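Local coordinates for 3-oxo-glucose-6-phosphate:glutamate aminotransferase (Bacillus subtilis subsp. subtilis, PDB 4K2M), which catalyses the reversible pyridoxal phosphate-dependent transamination of 3-dehydro-glucose 6-phosphate with glutamate to give kanosamine 6-phosphate, a step in antibiotic biosynthesis, at residues Ile184-Ile188 / Ile213-Leu219; Met207-Arg211 / Lys236-Ile240. All coordinates share one frame; numbering follows the deposited sequence.

Contact 1: residues Ile184-Ile188 / Ile213-Leu219; sequences IEEAI and IANRYKL
I188 lays its CD1 methyl over one face of the Y217 ring. The methyl sits 3.7 Å from the ring centroid, displaced toward the CG-CD2 side, which makes this a CH-pi contact. I188 CG2 touches the same ring at CD1. The extended CG1 branch of I188 (chi2 173°) also carries its methyl to two aliphatic partners: I188 CD1 is 3.8 Å from I213 CG2 and 3.9 Å from L219 CD1. The I188 and L219 chains meet tip to tip. Deeper in, I184 CG2 packs on I213 CG2 at 4.1 Å. Strand 145-148 continues this apolar layer through I147, which touches I184 and I188. Helix 207-217 links the adjacent parallel strands 192-195 and 220-224, a beta-alpha-beta crossover of the aspartate aminotransferase fold, and 184-188 packs on its C-terminal end. There K218, with positive phi, forms a Schellman motif, and L219 N bonds back to A214 O. E185 closes the outer side. Its CG is anti to the backbone N (chi1 178°), and the extended chain crosses the tyrosine at about a right angle. Y217 OH donates to E185 OE1, which lies in the ring plane; the 2.4 Å between these two oxygens is doubtfully short. The contact thus combines CH-pi and largely buried aliphatic packing with a polar pair at its exposed edge.

Contact 2: residues Met207-Arg211 / Lys236-Ile240; sequences MQHIR and KYADI
R211 leaves its helix with CB against Y237 CB, 3.7 Å away. CG is anti to the backbone N (chi1 168°) and passes Y237 CD1 at 3.9 Å. Bends at chi2 and chi3 then turn the chain along the loop 236-240. R211 NE donates to Y237 O at 3.0 Å, and NH2 reaches the same oxygen. In this side-on grip Y237 O lies in the guanidinium plane, although both nitrogens approach from one face of the carbonyl plane. R211 NH2 also forms a salt bridge with D239 OD2 at 3.1 Å. It meets that oxygen from above the carboxylate, whose plane stands 86° from the guanidinium. NH1 bonds to N215 OD1 one turn on and to a water that donates to D239 OD2. These bonds fix the rotation of the guanidinium. The Y237 ring lies over the first turn of the helix. Q208 CA is 4.0 Å from its centroid in a CH-pi contact, and K236 CG covers the opposite face. The Q208 chain runs beside the ring, its amide only 13° from the ring plane. Further in, M207 CE touches A238 CB at 4.1 Å, and M207 also packs on V221 and E223. The loop 236-240 passes beside helix 207-217 and leads into strand 240-244, next to parallel strand 220-224. D239 OD2 accepts from V221 N of that strand, and I240 packs on helix 265-275.

Helix 207-217 is common to both contacts. Contact 2 uses its first turn and contact 1 its last, and their centres are 12 Å apart. They touch directly where I184 CD1 packs on I210 CG1 at 3.9 Å. A second, looser touch brings L219 O to 4.1 Å from R211 NH1. Contact 1 joins the helix to the 184-188 turn before strand 192-195. Contact 2 joins it to the loop before strand 240-244. Both segments pack on the same helix, beside the mixed sheet of the aminotransferase fold. Both contacts lie away from the annotated sites. In contact 2 the M207 side chain is about 13 Å from a bound external aldimine.

Contact 1: residues Ile184-Ile188 / Ile213-Leu219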
ATOM      1  N   ILE A 184     -19.959 -27.092  -4.390  1.00 16.59           N
ATOM      2  CA  ILE A 184     -20.312 -25.692  -4.564  1.00 13.52           C
ATOM      3  C   ILE A 184     -21.814 -25.530  -4.765  1.00 15.16           C
ATOM      4  O   ILE A 184     -22.443 -24.669  -4.149  1.00 15.53           O
ATOM      5  CB  ILE A 184     -19.539 -25.082  -5.752  1.00 15.22           C
ATOM      6  CG1 ILE A 184     -18.051 -25.007  -5.403  1.00 12.96           C
ATOM      7  CG2 ILE A 184     -20.084 -23.698  -6.105  1.00 20.86           C
ATOM      8  CD1 ILE A 184     -17.172 -24.543  -6.580  1.00 14.00           C
ATOM      9  N   GLU A 185     -22.390 -26.367  -5.619  1.00 16.60           N
ATOM     10  CA  GLU A 185     -23.788 -26.197  -5.993  1.00 12.97           C
ATOM     11  C   GLU A 185     -24.716 -26.291  -4.779  1.00 16.69           C
ATOM     12  O   GLU A 185     -25.662 -25.513  -4.647  1.00 17.44           O
ATOM     13  CB  GLU A 185     -24.181 -27.218  -7.070  1.00 15.24           C
ATOM     14  CG  GLU A 185     -25.642 -27.126  -7.462  1.00 16.51           C
ATOM     15  CD  GLU A 185     -25.971 -27.996  -8.660  1.00 32.40           C
ATOM     16  OE1 GLU A 185     -26.976 -27.712  -9.338  1.00 26.58           O
ATOM     17  OE2 GLU A 185     -25.217 -28.958  -8.918  1.00 30.19           O
ATOM     18  N   GLU A 186     -24.411 -27.216  -3.876  1.00 17.34           N
ATOM     19  CA  GLU A 186     -25.156 -27.365  -2.615  1.00 19.49           C
ATOM     20  C   GLU A 186     -25.270 -26.044  -1.811  1.00 23.16           C
ATOM     21  O   GLU A 186     -26.278 -25.798  -1.149  1.00 20.05           O
ATOM     22  CB  GLU A 186     -24.478 -28.472  -1.774  1.00 21.37           C
ATOM     23  CG  GLU A 186     -24.820 -28.486  -0.293  1.00 43.26           C
ATOM     24  CD  GLU A 186     -24.182 -29.656   0.458  1.00 57.91           C
ATOM     25  OE1 GLU A 186     -22.995 -29.967   0.203  1.00 31.80           O
ATOM     26  OE2 GLU A 186     -24.872 -30.264   1.311  1.00 37.52           O
ATOM     27  N   ALA A 187     -24.250 -25.186  -1.882  1.00 16.23           N
ATOM     28  CA  ALA A 187     -24.221 -23.961  -1.081  1.00 16.13           C
ATOM     29  C   ALA A 187     -24.903 -22.763  -1.740  1.00 15.74           C
ATOM     30  O   ALA A 187     -25.027 -21.697  -1.136  1.00 18.25           O
ATOM     31  CB  ALA A 187     -22.779 -23.602  -0.718  1.00 13.51           C
ATOM     32  N   ILE A 188     -25.326 -22.922  -2.987  1.00 14.09           N
ATOM     33  CA  ILE A 188     -25.888 -21.788  -3.724  1.00 12.48           C
ATOM     34  C   ILE A 188     -27.284 -21.446  -3.188  1.00 15.62           C
ATOM     35  O   ILE A 188     -28.075 -22.346  -2.907  1.00 18.52           O
ATOM     36  CB  ILE A 188     -25.915 -22.088  -5.244  1.00 13.62           C
ATOM     37  CG1 ILE A 188     -24.491 -22.228  -5.782  1.00 13.59           C
ATOM     38  CG2 ILE A 188     -26.650 -20.986  -6.014  1.00 18.68           C
ATOM     39  CD1 ILE A 188     -24.415 -22.693  -7.221  1.00 15.64           C
ATOM     40  N   ILE A 213     -20.506 -24.563 -13.256  1.00 17.50           N
ATOM     41  CA  ILE A 213     -21.466 -24.230 -12.205  1.00 16.37           C
ATOM     42  C   ILE A 213     -21.830 -22.752 -12.232  1.00 14.76           C
ATOM     43  O   ILE A 213     -23.007 -22.389 -12.150  1.00 15.88           O
ATOM     44  CB  ILE A 213     -20.947 -24.613 -10.816  1.00 13.44           C
ATOM     45  CG1 ILE A 213     -20.732 -26.126 -10.763  1.00 19.16           C
ATOM     46  CG2 ILE A 213     -21.940 -24.178  -9.729  1.00 16.77           C
ATOM     47  CD1 ILE A 213     -19.963 -26.603  -9.557  1.00 23.80           C
ATOM     48  N   ALA A 214     -20.819 -21.893 -12.337  1.00 13.86           N
ATOM     49  CA  ALA A 214     -21.059 -20.451 -12.395  1.00 16.91           C
ATOM     50  C   ALA A 214     -21.979 -20.074 -13.559  1.00 14.72           C
ATOM     51  O   ALA A 214     -22.876 -19.255 -13.391  1.00 18.42           O
ATOM     52  CB  ALA A 214     -19.750 -19.690 -12.486  1.00 16.81           C
ATOM     53  N   ASN A 215     -21.759 -20.663 -14.732  1.00 15.54           N
ATOM     54  CA  ASN A 215     -22.613 -20.346 -15.879  1.00 18.54           C
ATOM     55  C   ASN A 215     -24.048 -20.789 -15.646  1.00 16.86           C
ATOM     56  O   ASN A 215     -24.989 -20.067 -15.974  1.00 19.71           O
ATOM     57  CB  ASN A 215     -22.082 -20.988 -17.156  1.00 15.82           C
ATOM     58  CG  ASN A 215     -20.855 -20.285 -17.691  1.00 19.59           C
ATOM     59  OD1 ASN A 215     -20.512 -19.191 -17.235  1.00 21.38           O
ATOM     60  ND2 ASN A 215     -20.199 -20.896 -18.671  1.00 17.60           N
ATOM     61  N   ARG A 216     -24.206 -21.973 -15.062  1.00 17.09           N
ATOM     62  CA  ARG A 216     -25.544 -22.510 -14.788  1.00 17.73           C
ATOM     63  C   ARG A 216     -26.326 -21.591 -13.857  1.00 24.65           C
ATOM     64  O   ARG A 216     -27.523 -21.376 -14.044  1.00 21.54           O
ATOM     65  CB  ARG A 216     -25.448 -23.932 -14.210  1.00 18.38           C
ATOM     66  CG  ARG A 216     -26.782 -24.687 -14.117  1.00 24.35           C
ATOM     67  CD  ARG A 216     -27.245 -25.160 -15.501  1.00 25.27           C
ATOM     68  NE  ARG A 216     -28.447 -25.996 -15.433  1.00 25.68           N
ATOM     69  CZ  ARG A 216     -28.435 -27.325 -15.466  1.00 30.10           C
ATOM     70  NH1 ARG A 216     -27.285 -27.983 -15.579  1.00 23.70           N
ATOM     71  NH2 ARG A 216     -29.582 -27.995 -15.399  1.00 33.12           N
ATOM     72  N   TYR A 217     -25.640 -21.012 -12.874  1.00 14.93           N
ATOM     73  CA  TYR A 217     -26.313 -20.208 -11.856  1.00 14.53           C
ATOM     74  C   TYR A 217     -26.113 -18.707 -12.001  1.00 14.45           C
ATOM     75  O   TYR A 217     -26.541 -17.940 -11.132  1.00 18.74           O
ATOM     76  CB  TYR A 217     -25.885 -20.674 -10.463  1.00 18.57           C
ATOM     77  CG  TYR A 217     -26.473 -22.019 -10.104  1.00 20.16           C
ATOM     78  CD1 TYR A 217     -27.724 -22.103  -9.500  1.00 21.65           C
ATOM     79  CD2 TYR A 217     -25.796 -23.198 -10.394  1.00 17.16           C
ATOM     80  CE1 TYR A 217     -28.279 -23.333  -9.176  1.00 18.79           C
ATOM     81  CE2 TYR A 217     -26.341 -24.440 -10.075  1.00 20.96           C
ATOM     82  CZ  TYR A 217     -27.591 -24.485  -9.462  1.00 19.95           C
ATOM     83  OH  TYR A 217     -28.161 -25.691  -9.132  1.00 19.51           O
ATOM     84  N   LYS A 218     -25.490 -18.302 -13.110  1.00 14.22           N
ATOM     85  CA  LYS A 218     -25.257 -16.893 -13.414  1.00 13.80           C
ATOM     86  C   LYS A 218     -24.460 -16.235 -12.298  1.00 14.61           C
ATOM     87  O   LYS A 218     -24.798 -15.137 -11.846  1.00 17.59           O
ATOM     88  CB  LYS A 218     -26.581 -16.149 -13.658  1.00 21.28           C
ATOM     89  CG  LYS A 218     -27.220 -16.486 -15.011  1.00 27.99           C
ATOM     90  CD  LYS A 218     -26.506 -15.752 -16.130  1.00 45.12           C
ATOM     91  CE  LYS A 218     -26.789 -16.367 -17.491  1.00 55.15           C
ATOM     92  NZ  LYS A 218     -25.901 -15.762 -18.534  1.00 48.87           N
ATOM     93  N   LEU A 219     -23.416 -16.929 -11.846  1.00 16.41           N
ATOM     94  CA  LEU A 219     -22.507 -16.370 -10.840  1.00 14.46           C
ATOM     95  C   LEU A 219     -21.258 -15.821 -11.529  1.00 15.84           C
ATOM     96  O   LEU A 219     -20.898 -16.246 -12.626  1.00 16.92           O
ATOM     97  CB  LEU A 219     -22.104 -17.447  -9.826  1.00 15.80           C
ATOM     98  CG  LEU A 219     -23.280 -18.234  -9.231  1.00 15.83           C
ATOM     99  CD1 LEU A 219     -22.794 -19.341  -8.288  1.00 14.47           C
ATOM    100  CD2 LEU A 219     -24.195 -17.304  -8.486  1.00 14.21           C
TER

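Contact 2: residues Met207-Arg211 / Lys236-Ile240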
ATOM      1  N   MET A 207     -10.961 -25.200 -12.471  1.00 18.14           N
ATOM      2  CA  MET A 207     -11.667 -24.008 -12.939  1.00 15.62           C
ATOM      3  C   MET A 207     -12.728 -24.281 -14.002  1.00 14.87           C
ATOM      4  O   MET A 207     -13.767 -23.604 -14.035  1.00 15.62           O
ATOM      5  CB  MET A 207     -10.674 -22.948 -13.418  1.00 15.86           C
ATOM      6  CG  MET A 207      -9.825 -22.333 -12.292  1.00 14.98           C
ATOM      7  SD  MET A 207     -10.830 -21.491 -11.073  1.00 16.53           S
ATOM      8  CE  MET A 207     -11.399 -20.096 -12.027  1.00 18.53           C
ATOM      9  N   GLN A 208     -12.498 -25.267 -14.855  1.00 16.99           N
ATOM     10  CA  GLN A 208     -13.519 -25.585 -15.867  1.00 19.00           C
ATOM     11  C   GLN A 208     -14.836 -26.026 -15.223  1.00 18.38           C
ATOM     12  O   GLN A 208     -15.925 -25.591 -15.625  1.00 16.10           O
ATOM     13  CB  GLN A 208     -13.013 -26.641 -16.864  1.00 21.81           C
ATOM     14  CG  GLN A 208     -14.028 -26.941 -17.970  1.00 30.14           C
ATOM     15  CD  GLN A 208     -13.477 -27.869 -19.039  1.00 33.71           C
ATOM     16  OE1 GLN A 208     -12.533 -28.624 -18.799  1.00 37.55           O
ATOM     17  NE2 GLN A 208     -14.065 -27.813 -20.227  1.00 42.60           N
ATOM     18  N   HIS A 209     -14.737 -26.859 -14.194  1.00 14.05           N
ATOM     19  CA  HIS A 209     -15.916 -27.361 -13.502  1.00 20.25           C
ATOM     20  C   HIS A 209     -16.571 -26.212 -12.730  1.00 16.64           C
ATOM     21  O   HIS A 209     -17.782 -26.040 -12.760  1.00 16.06           O
ATOM     22  CB  HIS A 209     -15.504 -28.524 -12.594  1.00 21.58           C
ATOM     23  CG  HIS A 209     -16.648 -29.279 -12.002  1.00 26.49           C
ATOM     24  ND1 HIS A 209     -17.963 -28.886 -12.145  1.00 34.69           N
ATOM     25  CD2 HIS A 209     -16.672 -30.413 -11.260  1.00 33.15           C
ATOM     26  CE1 HIS A 209     -18.745 -29.745 -11.514  1.00 33.77           C
ATOM     27  NE2 HIS A 209     -17.988 -30.678 -10.968  1.00 31.94           N
ATOM     28  N   ILE A 210     -15.759 -25.400 -12.059  1.00 13.81           N
ATOM     29  CA  ILE A 210     -16.268 -24.211 -11.388  1.00 13.96           C
ATOM     30  C   ILE A 210     -17.012 -23.287 -12.360  1.00 18.86           C
ATOM     31  O   ILE A 210     -18.094 -22.798 -12.048  1.00 15.40           O
ATOM     32  CB  ILE A 210     -15.125 -23.468 -10.632  1.00 15.57           C
ATOM     33  CG1 ILE A 210     -14.604 -24.346  -9.491  1.00 16.34           C
ATOM     34  CG2 ILE A 210     -15.621 -22.120 -10.098  1.00 17.48           C
ATOM     35  CD1 ILE A 210     -13.349 -23.792  -8.782  1.00 17.97           C
ATOM     36  N   ARG A 211     -16.449 -23.065 -13.548  1.00 15.31           N
ATOM     37  CA  ARG A 211     -17.093 -22.202 -14.544  1.00 18.69           C
ATOM     38  C   ARG A 211     -18.419 -22.802 -15.034  1.00 16.66           C
ATOM     39  O   ARG A 211     -19.389 -22.080 -15.283  1.00 14.83           O
ATOM     40  CB  ARG A 211     -16.120 -21.940 -15.714  1.00 20.43           C
ATOM     41  CG  ARG A 211     -16.722 -21.289 -16.970  1.00 19.05           C
ATOM     42  CD  ARG A 211     -17.573 -20.081 -16.646  1.00 21.23           C
ATOM     43  NE  ARG A 211     -16.803 -18.957 -16.138  1.00 21.77           N
ATOM     44  CZ  ARG A 211     -17.337 -17.800 -15.758  1.00 28.34           C
ATOM     45  NH1 ARG A 211     -18.649 -17.615 -15.816  1.00 23.18           N
ATOM     46  NH2 ARG A 211     -16.560 -16.827 -15.314  1.00 24.26           N
ATOM     47  N   LYS A 236      -8.290 -18.429 -17.534  1.00 14.42           N
ATOM     48  CA  LYS A 236      -9.071 -18.837 -18.703  1.00 15.33           C
ATOM     49  C   LYS A 236     -10.566 -18.805 -18.448  1.00 23.64           C
ATOM     50  O   LYS A 236     -11.340 -18.320 -19.282  1.00 19.14           O
ATOM     51  CB  LYS A 236      -8.661 -20.239 -19.151  1.00 17.26           C
ATOM     52  CG  LYS A 236      -9.419 -20.733 -20.384  1.00 19.14           C
ATOM     53  CD  LYS A 236      -8.733 -21.961 -20.965  1.00 22.70           C
ATOM     54  CE  LYS A 236      -9.529 -22.543 -22.123  1.00 32.38           C
ATOM     55  NZ  LYS A 236      -8.920 -23.826 -22.573  1.00 38.95           N
ATOM     56  N   TYR A 237     -10.969 -19.298 -17.281  1.00 15.65           N
ATOM     57  CA  TYR A 237     -12.378 -19.399 -16.956  1.00 15.80           C
ATOM     58  C   TYR A 237     -12.848 -18.403 -15.897  1.00 19.39           C
ATOM     59  O   TYR A 237     -13.961 -18.519 -15.390  1.00 21.37           O
ATOM     60  CB  TYR A 237     -12.684 -20.816 -16.478  1.00 18.77           C
ATOM     61  CG  TYR A 237     -12.429 -21.866 -17.534  1.00 18.53           C
ATOM     62  CD1 TYR A 237     -13.249 -21.967 -18.654  1.00 23.06           C
ATOM     63  CD2 TYR A 237     -11.382 -22.770 -17.399  1.00 19.27           C
ATOM     64  CE1 TYR A 237     -13.018 -22.946 -19.620  1.00 24.83           C
ATOM     65  CE2 TYR A 237     -11.142 -23.743 -18.354  1.00 21.71           C
ATOM     66  CZ  TYR A 237     -11.969 -23.830 -19.456  1.00 32.25           C
ATOM     67  OH  TYR A 237     -11.725 -24.802 -20.404  1.00 27.05           O
ATOM     68  N   ALA A 238     -12.011 -17.426 -15.557  1.00 17.33           N
ATOM     69  CA  ALA A 238     -12.386 -16.442 -14.532  1.00 14.17           C
ATOM     70  C   ALA A 238     -12.788 -15.094 -15.126  1.00 19.49           C
ATOM     71  O   ALA A 238     -12.254 -14.681 -16.166  1.00 19.49           O
ATOM     72  CB  ALA A 238     -11.240 -16.251 -13.548  1.00 18.07           C
ATOM     73  N   ASP A 239     -13.715 -14.398 -14.468  1.00 13.77           N
ATOM     74  CA  ASP A 239     -14.030 -13.024 -14.868  1.00 15.31           C
ATOM     75  C   ASP A 239     -12.930 -12.071 -14.419  1.00 16.76           C
ATOM     76  O   ASP A 239     -12.524 -11.175 -15.160  1.00 17.81           O
ATOM     77  CB  ASP A 239     -15.357 -12.593 -14.274  1.00 17.12           C
ATOM     78  CG  ASP A 239     -16.490 -13.463 -14.743  1.00 22.95           C
ATOM     79  OD1 ASP A 239     -16.743 -13.449 -15.965  1.00 26.53           O
ATOM     80  OD2 ASP A 239     -17.099 -14.166 -13.901  1.00 19.01           O
ATOM     81  N   ILE A 240     -12.460 -12.281 -13.196  1.00 16.02           N
ATOM     82  CA  ILE A 240     -11.310 -11.551 -12.667  1.00 13.68           C
ATOM     83  C   ILE A 240     -10.287 -12.500 -12.066  1.00 16.47           C
ATOM     84  O   ILE A 240     -10.648 -13.455 -11.384  1.00 12.61           O
ATOM     85  CB  ILE A 240     -11.749 -10.544 -11.586  1.00 18.95           C
ATOM     86  CG1 ILE A 240     -12.447  -9.357 -12.249  1.00 23.57           C
ATOM     87  CG2 ILE A 240     -10.542 -10.072 -10.726  1.00 19.03           C
ATOM     88  CD1 ILE A 240     -12.577  -8.144 -11.368  1.00 23.75           C
TER
HETATM   89  O   HOH W   1     -19.455 -15.140 -14.922  1.00 34.90           O